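Local coordinates for kinesin-like protein KIF19 (Mus musculus, PDB 5GSZ) that walks toward microtubule plus ends as a kinesin-8 motor and regulates the length of motile cilia by depolymerizing microtubules at ciliary tips, at residues Ala15-Pro20 with Ile320-Pro325; Thr99-Gly104 with Ile249-Ser254; Met157-Leu162 with Gln205-Pro210; Tyr150-Asn155 with Ser218-Val223. All coordinates share one frame; numbering follows the deposited sequence.

Contact 1 (Ala15-Pro20 with Ile320-Pro325); sequences ALRVRP and IAHISP. With ADP (adenosine-5'-diphosphate), chain B.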
loop_
_atom_site.group_PDB
_atom_site.type_symbol
_atom_site.label_atom_id
_atom_site.label_comp_id
_atom_site.label_asym_id
_atom_site.label_seq_id
_atom_site.Cartn_x
_atom_site.Cartn_y
_atom_site.Cartn_z
ATOM N N ALA A 15 8.458 -1.063 6.183
ATOM C CA ALA A 15 9.633 -0.655 5.434
ATOM C C ALA A 15 9.577 0.855 5.256
ATOM O O ALA A 15 8.491 1.441 5.239
ATOM C CB ALA A 15 9.696 -1.371 4.079
ATOM N N LEU A 16 10.739 1.502 5.134
ATOM C CA LEU A 16 10.744 2.927 4.813
ATOM C C LEU A 16 11.606 3.179 3.590
ATOM O O LEU A 16 12.764 2.744 3.544
ATOM C CB LEU A 16 11.224 3.809 5.972
ATOM C CG LEU A 16 10.820 5.250 5.594
ATOM C CD1 LEU A 16 10.020 5.953 6.695
ATOM C CD2 LEU A 16 11.996 6.111 5.124
ATOM N N ARG A 17 11.038 3.890 2.609
ATOM C CA ARG A 17 11.728 4.259 1.378
ATOM C C ARG A 17 11.905 5.766 1.303
ATOM O O ARG A 17 10.925 6.515 1.370
ATOM C CB ARG A 17 10.967 3.780 0.149
ATOM C CG ARG A 17 11.754 3.915 -1.140
ATOM C CD ARG A 17 11.037 3.188 -2.231
ATOM N NE ARG A 17 11.829 3.082 -3.429
ATOM C CZ ARG A 17 11.414 2.463 -4.520
ATOM N NH1 ARG A 17 10.208 1.922 -4.540
ATOM N NH2 ARG A 17 12.191 2.397 -5.593
ATOM N N VAL A 18 13.152 6.200 1.128
ATOM C CA VAL A 18 13.485 7.594 0.857
ATOM C C VAL A 18 13.663 7.762 -0.645
ATOM O O VAL A 18 14.531 7.119 -1.253
ATOM C CB VAL A 18 14.757 8.013 1.602
ATOM C CG1 VAL A 18 14.887 9.520 1.566
ATOM C CG2 VAL A 18 14.755 7.460 3.039
ATOM N N ARG A 19 12.852 8.605 -1.254
ATOM C CA ARG A 19 13.087 8.843 -2.666
ATOM C C ARG A 19 14.225 9.841 -2.811
ATOM O O ARG A 19 14.527 10.576 -1.878
ATOM C CB ARG A 19 11.827 9.363 -3.342
ATOM C CG ARG A 19 11.338 10.672 -2.784
ATOM C CD ARG A 19 10.251 11.221 -3.680
ATOM N NE ARG A 19 9.729 12.514 -3.245
ATOM C CZ ARG A 19 10.421 13.657 -3.281
ATOM N NH1 ARG A 19 11.682 13.663 -3.694
ATOM N NH2 ARG A 19 9.861 14.798 -2.891
ATOM N N PRO A 20 14.895 9.876 -3.956
ATOM C CA PRO A 20 15.876 10.941 -4.184
ATOM C C PRO A 20 15.230 12.313 -4.071
ATOM O O PRO A 20 14.038 12.488 -4.327
ATOM C CB PRO A 20 16.366 10.680 -5.612
ATOM C CG PRO A 20 16.043 9.241 -5.855
ATOM C CD PRO A 20 14.809 8.944 -5.088
ATOM N N ILE A 320 4.855 -0.128 3.260
ATOM C CA ILE A 320 6.013 0.591 2.761
ATOM C C ILE A 320 5.718 2.079 2.908
ATOM O O ILE A 320 4.976 2.665 2.108
ATOM C CB ILE A 320 6.335 0.228 1.313
ATOM C CG1 ILE A 320 6.504 -1.278 1.175
ATOM C CG2 ILE A 320 7.589 0.949 0.867
ATOM C CD1 ILE A 320 6.978 -1.679 -0.208
ATOM N N ALA A 321 6.300 2.687 3.942
ATOM C CA ALA A 321 6.223 4.129 4.126
ATOM C C ALA A 321 7.227 4.851 3.228
ATOM O O ALA A 321 8.340 4.368 2.999
ATOM C CB ALA A 321 6.481 4.482 5.586
ATOM N N HIS A 322 6.833 6.030 2.745
ATOM C CA HIS A 322 7.621 6.833 1.811
ATOM C C HIS A 322 7.828 8.239 2.350
ATOM O O HIS A 322 6.886 8.849 2.862
ATOM C CB HIS A 322 6.914 6.916 0.446
ATOM C CG HIS A 322 6.742 5.586 -0.214
ATOM N ND1 HIS A 322 5.719 4.720 0.109
ATOM C CD2 HIS A 322 7.478 4.963 -1.164
ATOM C CE1 HIS A 322 5.826 3.629 -0.624
ATOM N NE2 HIS A 322 6.891 3.748 -1.401
ATOM N N ILE A 323 9.050 8.766 2.224
ATOM C CA ILE A 323 9.332 10.158 2.577
ATOM C C ILE A 323 10.204 10.803 1.512
ATOM O O ILE A 323 10.901 10.136 0.742
ATOM C CB ILE A 323 10.036 10.354 3.949
ATOM C CG1 ILE A 323 11.474 9.839 3.896
ATOM C CG2 ILE A 323 9.231 9.732 5.105
ATOM C CD1 ILE A 323 12.236 10.025 5.184
ATOM N N SER A 324 10.154 12.124 1.491
ATOM C CA SER A 324 11.145 12.951 0.834
ATOM C C SER A 324 12.361 13.129 1.746
ATOM O O SER A 324 12.228 13.165 2.975
ATOM C CB SER A 324 10.554 14.311 0.491
ATOM O OG SER A 324 11.538 15.178 -0.034
ATOM N N PRO A 325 13.562 13.213 1.180
ATOM C CA PRO A 325 14.741 13.544 1.995
ATOM C C PRO A 325 14.937 15.038 2.169
ATOM O O PRO A 325 15.913 15.447 2.806
ATOM C CB PRO A 325 15.895 12.931 1.190
ATOM C CG PRO A 325 15.422 12.986 -0.253
ATOM C CD PRO A 325 13.906 12.978 -0.239
HETATM P PB ADP B . 2.939 9.454 -4.802
HETATM O O1B ADP B . 2.444 8.268 -5.597
HETATM O O2B ADP B . 3.249 9.058 -3.378
HETATM O O3B ADP B . 2.140 10.715 -4.999
HETATM P PA ADP B . 4.700 9.425 -6.982
HETATM O O1A ADP B . 5.537 8.183 -6.973
HETATM O O2A ADP B . 3.415 9.507 -7.765
HETATM O O3A ADP B . 4.363 9.853 -5.453
HETATM O "O5'" ADP B . 5.535 10.669 -7.556
HETATM C "C5'" ADP B . 6.897 10.925 -7.262
HETATM C "C4'" ADP B . 7.554 11.357 -8.555
HETATM O "O4'" ADP B . 8.940 11.077 -8.413
HETATM C "C3'" ADP B . 7.071 10.460 -9.663
HETATM O "O3'" ADP B . 7.319 11.167 -10.879
HETATM C "C2'" ADP B . 7.962 9.241 -9.553
HETATM O "O2'" ADP B . 8.217 8.676 -10.846
HETATM C "C1'" ADP B . 9.251 9.795 -8.957
HETATM N N9 ADP B . 9.786 8.933 -7.874
HETATM C C8 ADP B . 9.164 8.615 -6.718
HETATM N N7 ADP B . 9.928 7.813 -5.927
HETATM C C5 ADP B . 11.074 7.606 -6.597
HETATM C C6 ADP B . 12.301 6.842 -6.346
HETATM N N6 ADP B . 12.456 6.141 -5.194
HETATM N N1 ADP B . 13.255 6.875 -7.302
HETATM C C2 ADP B . 13.107 7.581 -8.434
HETATM N N3 ADP B . 12.004 8.286 -8.737
HETATM C C4 ADP B . 10.977 8.338 -7.872
#

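Contact 2 (Thr99-Gly104 with Ile249-Ser254); sequences TVFAYG and IDLAGS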
loop_
_atom_site.group_PDB
_atom_site.type_symbol
_atom_site.label_atom_id
_atom_site.label_comp_id
_atom_site.label_asym_id
_atom_site.label_seq_id
_atom_site.Cartn_x
_atom_site.Cartn_y
_atom_site.Cartn_z
ATOM N N THR A 99 -1.165 -8.551 2.343
ATOM C CA THR A 99 -1.521 -7.181 2.004
ATOM C C THR A 99 -0.294 -6.285 2.001
ATOM O O THR A 99 0.492 -6.298 2.952
ATOM C CB THR A 99 -2.542 -6.622 2.984
ATOM O OG1 THR A 99 -3.725 -7.430 2.947
ATOM C CG2 THR A 99 -2.870 -5.195 2.597
ATOM N N VAL A 100 -0.160 -5.483 0.950
ATOM C CA VAL A 100 0.954 -4.557 0.805
ATOM C C VAL A 100 0.394 -3.151 0.603
ATOM O O VAL A 100 -0.342 -2.900 -0.363
ATOM C CB VAL A 100 1.870 -4.950 -0.363
ATOM C CG1 VAL A 100 3.219 -4.311 -0.180
ATOM C CG2 VAL A 100 1.973 -6.449 -0.475
ATOM N N PHE A 101 0.757 -2.237 1.506
ATOM C CA PHE A 101 0.409 -0.827 1.407
ATOM C C PHE A 101 1.607 0.004 1.004
ATOM O O PHE A 101 2.690 -0.133 1.588
ATOM C CB PHE A 101 -0.064 -0.248 2.735
ATOM C CG PHE A 101 -1.186 -0.969 3.330
ATOM C CD1 PHE A 101 -2.484 -0.743 2.884
ATOM C CD2 PHE A 101 -0.966 -1.853 4.367
ATOM C CE1 PHE A 101 -3.559 -1.408 3.461
ATOM C CE2 PHE A 101 -2.020 -2.532 4.948
ATOM C CZ PHE A 101 -3.322 -2.310 4.497
ATOM N N ALA A 102 1.383 0.913 0.066
ATOM C CA ALA A 102 2.243 2.074 -0.115
ATOM C C ALA A 102 1.627 3.237 0.647
ATOM O O ALA A 102 0.510 3.664 0.331
ATOM C CB ALA A 102 2.409 2.423 -1.592
ATOM N N TYR A 103 2.347 3.741 1.644
ATOM C CA TYR A 103 1.858 4.819 2.492
ATOM C C TYR A 103 2.825 6.004 2.447
ATOM O O TYR A 103 4.046 5.839 2.343
ATOM C CB TYR A 103 1.661 4.314 3.946
ATOM C CG TYR A 103 1.362 5.373 4.997
ATOM C CD1 TYR A 103 2.371 6.155 5.536
ATOM C CD2 TYR A 103 0.057 5.574 5.461
ATOM C CE1 TYR A 103 2.095 7.110 6.502
ATOM C CE2 TYR A 103 -0.229 6.525 6.421
ATOM C CZ TYR A 103 0.794 7.296 6.944
ATOM O OH TYR A 103 0.504 8.242 7.912
ATOM N N GLY A 104 2.274 7.205 2.557
ATOM C CA GLY A 104 3.083 8.389 2.682
ATOM C C GLY A 104 2.423 9.586 2.041
ATOM O O GLY A 104 1.401 9.475 1.358
ATOM N N ILE A 249 -1.929 -2.231 -2.510
ATOM C CA ILE A 249 -2.670 -0.992 -2.340
ATOM C C ILE A 249 -1.740 0.203 -2.469
ATOM O O ILE A 249 -0.691 0.262 -1.816
ATOM C CB ILE A 249 -3.418 -0.974 -1.004
ATOM C CG1 ILE A 249 -4.401 -2.147 -0.984
ATOM C CG2 ILE A 249 -4.131 0.371 -0.828
ATOM C CD1 ILE A 249 -4.868 -2.532 0.396
ATOM N N ASP A 250 -2.142 1.142 -3.333
ATOM C CA ASP A 250 -1.575 2.477 -3.460
ATOM C C ASP A 250 -2.513 3.436 -2.729
ATOM O O ASP A 250 -3.537 3.845 -3.276
ATOM C CB ASP A 250 -1.440 2.838 -4.933
ATOM C CG ASP A 250 -0.695 4.153 -5.156
ATOM O OD1 ASP A 250 -0.001 4.628 -4.232
ATOM O OD2 ASP A 250 -0.804 4.713 -6.268
ATOM N N LEU A 251 -2.162 3.803 -1.501
ATOM C CA LEU A 251 -3.085 4.526 -0.634
ATOM C C LEU A 251 -3.280 5.971 -1.089
ATOM O O LEU A 251 -2.570 6.500 -1.950
ATOM C CB LEU A 251 -2.595 4.546 0.812
ATOM C CG LEU A 251 -2.669 3.264 1.622
ATOM C CD1 LEU A 251 -2.078 3.451 2.998
ATOM C CD2 LEU A 251 -4.101 2.847 1.725
ATOM N N ALA A 252 -4.264 6.616 -0.469
ATOM C CA ALA A 252 -4.358 8.058 -0.538
ATOM C C ALA A 252 -3.176 8.682 0.202
ATOM O O ALA A 252 -2.482 8.026 0.987
ATOM C CB ALA A 252 -5.693 8.535 0.038
ATOM N N GLY A 253 -2.924 9.958 -0.083
ATOM C CA GLY A 253 -1.807 10.634 0.542
ATOM C C GLY A 253 -2.039 10.864 2.026
ATOM O O GLY A 253 -3.163 11.069 2.480
ATOM N N SER A 254 -0.942 10.826 2.790
ATOM C CA SER A 254 -1.046 10.949 4.244
ATOM C C SER A 254 -1.654 12.277 4.687
ATOM O O SER A 254 -2.228 12.356 5.776
ATOM C CB SER A 254 0.330 10.803 4.871
ATOM O OG SER A 254 0.857 9.554 4.549
#

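Contact 3 (Met157-Leu162 with Gln205-Pro210); sequences MIRDLL and QRTQEP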
loop_
_atom_site.group_PDB
_atom_site.type_symbol
_atom_site.label_atom_id
_atom_site.label_comp_id
_atom_site.label_asym_id
_atom_site.label_seq_id
_atom_site.Cartn_x
_atom_site.Cartn_y
_atom_site.Cartn_z
ATOM N N MET A 157 -16.411 6.038 -2.698
ATOM C CA MET A 157 -17.048 5.564 -3.925
ATOM C C MET A 157 -16.091 4.638 -4.673
ATOM O O MET A 157 -14.919 4.973 -4.880
ATOM C CB MET A 157 -17.462 6.726 -4.828
ATOM C CG MET A 157 -18.244 7.841 -4.128
ATOM S SD MET A 157 -19.899 7.415 -3.533
ATOM C CE MET A 157 -20.792 7.218 -5.064
ATOM N N ILE A 158 -16.595 3.481 -5.085
ATOM C CA ILE A 158 -15.778 2.470 -5.732
ATOM C C ILE A 158 -16.007 2.515 -7.230
ATOM O O ILE A 158 -17.149 2.487 -7.692
ATOM C CB ILE A 158 -16.090 1.078 -5.177
ATOM C CG1 ILE A 158 -15.905 1.097 -3.659
ATOM C CG2 ILE A 158 -15.203 0.041 -5.873
ATOM C CD1 ILE A 158 -16.503 -0.091 -2.949
ATOM N N ARG A 159 -14.921 2.557 -7.986
ATOM C CA ARG A 159 -14.955 2.449 -9.436
ATOM C C ARG A 159 -14.043 1.318 -9.881
ATOM O O ARG A 159 -13.047 1.010 -9.219
ATOM C CB ARG A 159 -14.514 3.766 -10.095
ATOM C CG ARG A 159 -15.519 4.917 -9.898
ATOM C CD ARG A 159 -14.957 6.287 -10.304
ATOM N NE ARG A 159 -14.490 6.338 -11.686
ATOM C CZ ARG A 159 -13.220 6.506 -12.033
ATOM N NH1 ARG A 159 -12.300 6.640 -11.088
ATOM N NH2 ARG A 159 -12.870 6.543 -13.317
ATOM N N ASP A 160 -14.393 0.701 -11.012
ATOM C CA ASP A 160 -13.550 -0.306 -11.660
ATOM C C ASP A 160 -12.550 0.419 -12.545
ATOM O O ASP A 160 -12.922 0.990 -13.569
ATOM C CB ASP A 160 -14.395 -1.279 -12.479
ATOM C CG ASP A 160 -13.552 -2.308 -13.253
ATOM O OD1 ASP A 160 -12.300 -2.264 -13.217
ATOM O OD2 ASP A 160 -14.158 -3.182 -13.916
ATOM N N LEU A 161 -11.278 0.391 -12.168
ATOM C CA LEU A 161 -10.307 1.149 -12.942
ATOM C C LEU A 161 -10.055 0.566 -14.324
ATOM O O LEU A 161 -9.411 1.232 -15.140
ATOM C CB LEU A 161 -8.987 1.244 -12.184
ATOM C CG LEU A 161 -9.032 2.116 -10.945
ATOM C CD1 LEU A 161 -7.730 1.917 -10.162
ATOM C CD2 LEU A 161 -9.267 3.587 -11.329
ATOM N N LEU A 162 -10.517 -0.659 -14.597
ATOM C CA LEU A 162 -10.285 -1.300 -15.885
ATOM C C LEU A 162 -11.481 -1.188 -16.813
ATOM O O LEU A 162 -11.388 -1.589 -17.975
ATOM C CB LEU A 162 -9.920 -2.777 -15.699
ATOM C CG LEU A 162 -8.663 -3.047 -14.880
ATOM C CD1 LEU A 162 -8.358 -4.535 -14.818
ATOM C CD2 LEU A 162 -7.495 -2.294 -15.448
ATOM N N GLN A 205 -7.640 6.254 -15.063
ATOM C CA GLN A 205 -9.057 6.435 -14.783
ATOM C C GLN A 205 -9.316 6.859 -13.345
ATOM O O GLN A 205 -10.460 7.200 -13.009
ATOM C CB GLN A 205 -9.820 5.151 -15.103
ATOM C CG GLN A 205 -9.359 4.543 -16.412
ATOM C CD GLN A 205 -9.391 5.550 -17.535
ATOM O OE1 GLN A 205 -10.418 6.180 -17.788
ATOM N NE2 GLN A 205 -8.253 5.732 -18.200
ATOM N N ARG A 206 -8.284 6.845 -12.503
ATOM C CA ARG A 206 -8.410 7.360 -11.149
ATOM C C ARG A 206 -8.905 8.800 -11.173
ATOM O O ARG A 206 -8.425 9.624 -11.957
ATOM C CB ARG A 206 -7.066 7.286 -10.425
ATOM C CG ARG A 206 -6.505 5.881 -10.289
ATOM C CD ARG A 206 -5.108 5.873 -9.654
ATOM N NE ARG A 206 -5.041 6.034 -8.196
ATOM C CZ ARG A 206 -3.899 5.900 -7.518
ATOM N NH1 ARG A 206 -2.787 5.619 -8.182
ATOM N NH2 ARG A 206 -3.850 6.025 -6.193
ATOM N N THR A 207 -9.874 9.091 -10.307
ATOM C CA THR A 207 -10.406 10.436 -10.146
ATOM C C THR A 207 -9.290 11.473 -10.011
ATOM O O THR A 207 -8.353 11.301 -9.224
ATOM C CB THR A 207 -11.303 10.459 -8.915
ATOM O OG1 THR A 207 -12.349 9.493 -9.072
ATOM C CG2 THR A 207 -11.901 11.826 -8.725
ATOM N N GLN A 208 -9.400 12.556 -10.783
ATOM C CA GLN A 208 -8.359 13.570 -10.903
ATOM C C GLN A 208 -8.586 14.729 -9.933
ATOM O O GLN A 208 -9.685 14.938 -9.420
ATOM C CB GLN A 208 -8.289 14.101 -12.338
ATOM N N GLU A 209 -7.519 15.490 -9.694
ATOM C CA GLU A 209 -7.609 16.702 -8.880
ATOM C C GLU A 209 -8.224 17.835 -9.694
ATOM O O GLU A 209 -7.736 18.139 -10.793
ATOM C CB GLU A 209 -6.230 17.112 -8.362
ATOM C CG GLU A 209 -5.927 16.577 -6.970
ATOM C CD GLU A 209 -4.438 16.503 -6.667
ATOM O OE1 GLU A 209 -3.631 16.711 -7.605
ATOM O OE2 GLU A 209 -4.082 16.198 -5.499
ATOM N N PRO A 210 -9.278 18.484 -9.187
ATOM C CA PRO A 210 -9.985 19.522 -9.967
ATOM C C PRO A 210 -9.084 20.630 -10.497
ATOM O O PRO A 210 -9.406 21.260 -11.518
ATOM C CB PRO A 210 -11.007 20.070 -8.962
ATOM C CG PRO A 210 -11.205 18.959 -7.974
ATOM C CD PRO A 210 -9.871 18.277 -7.854
#

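Contact 4 (Tyr150-Asn155 with Ser218-Val223); sequences YLEIYN and SRSHAV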
loop_
_atom_site.group_PDB
_atom_site.type_symbol
_atom_site.label_atom_id
_atom_site.label_comp_id
_atom_site.label_asym_id
_atom_site.label_seq_id
_atom_site.Cartn_x
_atom_site.Cartn_y
_atom_site.Cartn_z
ATOM N N TYR A 150 -8.651 -4.345 -10.405
ATOM C CA TYR A 150 -7.960 -3.090 -10.112
ATOM C C TYR A 150 -9.014 -2.001 -9.981
ATOM O O TYR A 150 -9.624 -1.609 -10.976
ATOM C CB TYR A 150 -6.951 -2.777 -11.208
ATOM C CG TYR A 150 -5.983 -1.678 -10.906
ATOM C CD1 TYR A 150 -5.355 -1.594 -9.675
ATOM C CD2 TYR A 150 -5.646 -0.740 -11.886
ATOM C CE1 TYR A 150 -4.424 -0.562 -9.407
ATOM C CE2 TYR A 150 -4.719 0.269 -11.640
ATOM C CZ TYR A 150 -4.116 0.353 -10.408
ATOM O OH TYR A 150 -3.218 1.353 -10.176
ATOM N N LEU A 151 -9.229 -1.515 -8.763
ATOM C CA LEU A 151 -10.346 -0.626 -8.477
ATOM C C LEU A 151 -9.850 0.643 -7.783
ATOM O O LEU A 151 -8.728 0.696 -7.265
ATOM C CB LEU A 151 -11.393 -1.352 -7.622
ATOM C CG LEU A 151 -10.879 -1.804 -6.259
ATOM C CD1 LEU A 151 -11.563 -1.061 -5.130
ATOM C CD2 LEU A 151 -11.007 -3.292 -6.114
ATOM N N GLU A 152 -10.691 1.678 -7.807
ATOM C CA GLU A 152 -10.471 2.870 -7.006
ATOM C C GLU A 152 -11.468 2.919 -5.862
ATOM O O GLU A 152 -12.601 2.461 -5.997
ATOM C CB GLU A 152 -10.617 4.141 -7.829
ATOM C CG GLU A 152 -10.137 5.406 -7.130
ATOM C CD GLU A 152 -10.359 6.637 -7.979
ATOM O OE1 GLU A 152 -11.496 6.804 -8.481
ATOM O OE2 GLU A 152 -9.382 7.401 -8.189
ATOM N N ILE A 153 -11.017 3.450 -4.727
ATOM C CA ILE A 153 -11.888 4.008 -3.697
ATOM C C ILE A 153 -11.560 5.491 -3.598
ATOM O O ILE A 153 -10.428 5.869 -3.263
ATOM C CB ILE A 153 -11.716 3.324 -2.331
ATOM C CG1 ILE A 153 -11.615 1.812 -2.496
ATOM C CG2 ILE A 153 -12.905 3.650 -1.433
ATOM C CD1 ILE A 153 -11.236 1.115 -1.211
ATOM N N TYR A 154 -12.537 6.326 -3.916
ATOM C CA TYR A 154 -12.397 7.775 -3.874
ATOM C C TYR A 154 -13.591 8.304 -3.101
ATOM O O TYR A 154 -14.729 8.173 -3.557
ATOM C CB TYR A 154 -12.346 8.376 -5.280
ATOM C CG TYR A 154 -12.201 9.863 -5.241
ATOM C CD1 TYR A 154 -10.945 10.459 -5.205
ATOM C CD2 TYR A 154 -13.320 10.683 -5.190
ATOM C CE1 TYR A 154 -10.816 11.829 -5.141
ATOM C CE2 TYR A 154 -13.204 12.043 -5.123
ATOM C CZ TYR A 154 -11.955 12.618 -5.099
ATOM O OH TYR A 154 -11.854 13.990 -5.034
ATOM N N ASN A 155 -13.344 8.900 -1.943
ATOM C CA ASN A 155 -14.431 9.392 -1.100
ATOM C C ASN A 155 -15.487 8.308 -0.921
ATOM O O ASN A 155 -16.678 8.511 -1.159
ATOM C CB ASN A 155 -15.052 10.667 -1.676
ATOM C CG ASN A 155 -14.207 11.890 -1.423
ATOM O OD1 ASN A 155 -13.459 11.952 -0.449
ATOM N ND2 ASN A 155 -14.321 12.878 -2.302
ATOM N N SER A 218 -5.059 13.302 -4.658
ATOM C CA SER A 218 -4.372 12.840 -3.465
ATOM C C SER A 218 -5.258 11.967 -2.589
ATOM O O SER A 218 -4.762 11.416 -1.597
ATOM C CB SER A 218 -3.860 14.037 -2.658
ATOM O OG SER A 218 -4.926 14.884 -2.238
ATOM N N ARG A 219 -6.539 11.818 -2.934
ATOM C CA ARG A 219 -7.497 11.095 -2.111
ATOM C C ARG A 219 -7.956 9.791 -2.752
ATOM O O ARG A 219 -9.020 9.271 -2.407
ATOM C CB ARG A 219 -8.696 11.989 -1.826
ATOM C CG ARG A 219 -8.333 13.446 -1.629
ATOM C CD ARG A 219 -9.572 14.228 -1.242
ATOM N NE ARG A 219 -10.482 13.378 -0.486
ATOM C CZ ARG A 219 -10.537 13.337 0.840
ATOM N NH1 ARG A 219 -9.736 14.111 1.556
ATOM N NH2 ARG A 219 -11.388 12.525 1.445
ATOM N N SER A 220 -7.188 9.255 -3.680
ATOM C CA SER A 220 -7.580 8.081 -4.439
ATOM C C SER A 220 -6.767 6.891 -3.948
ATOM O O SER A 220 -5.540 6.878 -4.095
ATOM C CB SER A 220 -7.363 8.323 -5.925
ATOM O OG SER A 220 -7.434 7.103 -6.618
ATOM N N HIS A 221 -7.448 5.912 -3.326
ATOM C CA HIS A 221 -6.863 4.596 -3.075
ATOM C C HIS A 221 -6.922 3.778 -4.346
ATOM O O HIS A 221 -7.971 3.708 -4.991
ATOM C CB HIS A 221 -7.613 3.816 -2.000
ATOM C CG HIS A 221 -7.601 4.438 -0.643
ATOM N ND1 HIS A 221 -6.457 4.929 -0.053
ATOM C CD2 HIS A 221 -8.586 4.580 0.275
ATOM C CE1 HIS A 221 -6.744 5.381 1.154
ATOM N NE2 HIS A 221 -8.030 5.187 1.373
ATOM N N ALA A 222 -5.825 3.126 -4.696
ATOM C CA ALA A 222 -5.845 2.176 -5.802
ATOM C C ALA A 222 -5.606 0.780 -5.239
ATOM O O ALA A 222 -4.619 0.543 -4.539
ATOM C CB ALA A 222 -4.818 2.550 -6.869
ATOM N N VAL A 223 -6.526 -0.134 -5.499
ATOM C CA VAL A 223 -6.404 -1.482 -4.971
ATOM C C VAL A 223 -6.283 -2.443 -6.135
ATOM O O VAL A 223 -7.163 -2.500 -7.006
ATOM C CB VAL A 223 -7.574 -1.872 -4.061
ATOM C CG1 VAL A 223 -7.249 -3.193 -3.400
ATOM C CG2 VAL A 223 -7.842 -0.780 -2.997
#

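Contact 1 (Ala15-Pro20 with Ile320-Pro325)
Arg19 leaves its strand end bonded through its backbone N to Ile323 O (3.2 Å), and its side chain runs between ADP on one hand and Ser324 and Pro325 on the other. Arg19 CB lies 3.6 Å from ADP N7. With CG between the backbone N and the carbonyl carbon (chi1 61°), the extended chain carries CG past Ile323 O and Arg19 CD alongside the adenine, 4.1 Å from ADP C8. At the tip, Ser324 CB sits over one face of the guanidinium, and NH2 forms a salt bridge with Glu25, which also accepts from Ser324 OG. Arg17 to Pro20 form the kinesin RxRP element, beside the adenine where strand 12-18 runs parallel to strand 315-323 in the central sheet; Pro20 CD comes 3.4 Å from ADP N1. Facing helix 330-340, the Leu16 and Ile323 side chains cross at about a right angle, Leu16 CD2 3.9 Å from Ile323 CD1. Arg17 and His322 lie side by side on the other face, both bonded to Thr113, Arg17 weakly; Arg17 NH2 also reaches Gln77.

Contact 2 (Thr99-Gly104 with Ile249-Ser254)
Phe101 and Ile249 send their side chains the same way from paired positions on parallel strands. Phe101 CG and Ile249 CG1 both stand anti to the carbonyl carbon (chi1 -56° for Phe101), which lays the ring alongside the isoleucine, Phe101 CE1 3.5 Å from Ile249 CD1. Thr99 CG2 rests over one face of that ring, and helix 302-307 covers the pair. Tyr103 turns differently: its CG is anti to the backbone N (chi1 171°), and Leu251 CD1 lies in plane at the edge of the ring, 3.9 Å from Tyr103 CD2. Ser254 OG stands over one face of the same ring, 3.3 Å from Tyr103 CZ, and Tyr339 also stacks on it. An alanine at Tyr103 would probably leave Leu251 CD1 and the Ser254 hydroxyl without their aromatic neighbour and open a gap beside Tyr339. Ser254 N bonds to Gly104 O (3.1 Å) from above the carbonyl plane; Lys110 NZ donates to the same oxygen. Asp250, held by Thr111 and Arg206, lies near the magnesium ion. Gly104 opens the Walker A loop and Asp250 to Gly253 match the DxxG of switch II, the pairing typical of P-loop motors.

Contact 3 (Met157-Leu162 with Gln205-Pro210)
Arg159 reaches from strand 157-160 to the backbone of Gln205, gripping a single carbonyl oxygen end-on. NH1 and NH2 of Arg159 both donate hydrogen bonds to Gln205 O, at 2.7 Å and 2.5 Å; the oxygen is in the guanidinium plane, and both nitrogens approach it from one face of the carbonyl. The bend at chi3 (57°) turns the head of the chain toward the loop. NH1 also forms a salt bridge with Glu152, which in turn accepts from Thr207 OG1. An alanine at Arg159 would probably leave Gln205 O without these two donors and Glu152 without its charged mate. Strand 157-160 is the outermost strand at one end of the central sheet, and 205-210 belongs to the loop that follows helix 192-203 and leads into the first switch region of the kinesin motor domain. Asp160 OD1 accepts from Leu162 N (2.8 Å) in an Asx turn that carries the chain off the strand. Leu161 then packs on the loop: Leu161 CD2 is 3.7 Å from Arg206 CG, while Leu161 O has Gln205 CG 3.5 Å away. Past that apolar part of its chain, Arg206 forms a salt bridge with Asp250 and a hydrogen bond to Ser220 O.

Contact 4 (Tyr150-Asn155 with Ser218-Val223)
Val223, with the most surface buried here, pairs with Leu151 through two backbone hydrogen bonds, each N to the other's O at 2.9 Å. Their side chains lie side by side and point the same way, Leu151 CG 4.0 Å from Val223 CB. Val223 CG2 also faces Ile153 CD1 on the same side of the sheet, where helix 302-307 covers both. Ile153 in turn makes a hydrogen-bonded antiparallel pair with His221. Ile153 CB and His221 CB stand 4.1 Å apart, and the imidazole ND1 is bonded to the backbone N of Ala252.

Arg219 sits at the far end, beyond the regular pairing. With its chain bent at chi3, Arg219 donates from NH2 to Asn155 OD1 at 2.9 Å, nearly along the C=O axis, with NE adding a weak bond to the same oxygen. Arg219 CB meanwhile approaches Tyr154 CE1 (3.9 Å), the guanidinium standing almost perpendicular to the phenol ring. On the opposite face of the sheet from Val223, Ser220 OG donates to the anti lone pair of Glu152 OE2 (2.5 Å), a carboxylate whose other oxygen is taken up in the neighbouring contact. Ser217 to His221 spell the SSRSH sequence of kinesin switch I, and this is where that element passes directly into a strand of the central sheet.

In the fold
All four contacts reach the central mixed sheet of the motor domain and follow its strand order. From the 12-18/315-323 pair of contact 1, strand 97-103 comes next and pairs with 242-250 in contact 2; then 220-232 and 142-154 meet in contact 4, and contact 3 sets the edge strand 157-160 against the loop after helix 192-203. Successive centres are about 12, 10 and 7 Å apart, whereas the centres of contacts 1 and 3 are about 25 Å apart. Along the chain they are nested, contact 3 inside 4, 4 inside 2 and 2 inside 1. Thus the adenine pocket, the Walker A loop and both switch regions are joined through one sheet, with a salt bridge between Asp250 and Arg206 linking contacts 2 and 3.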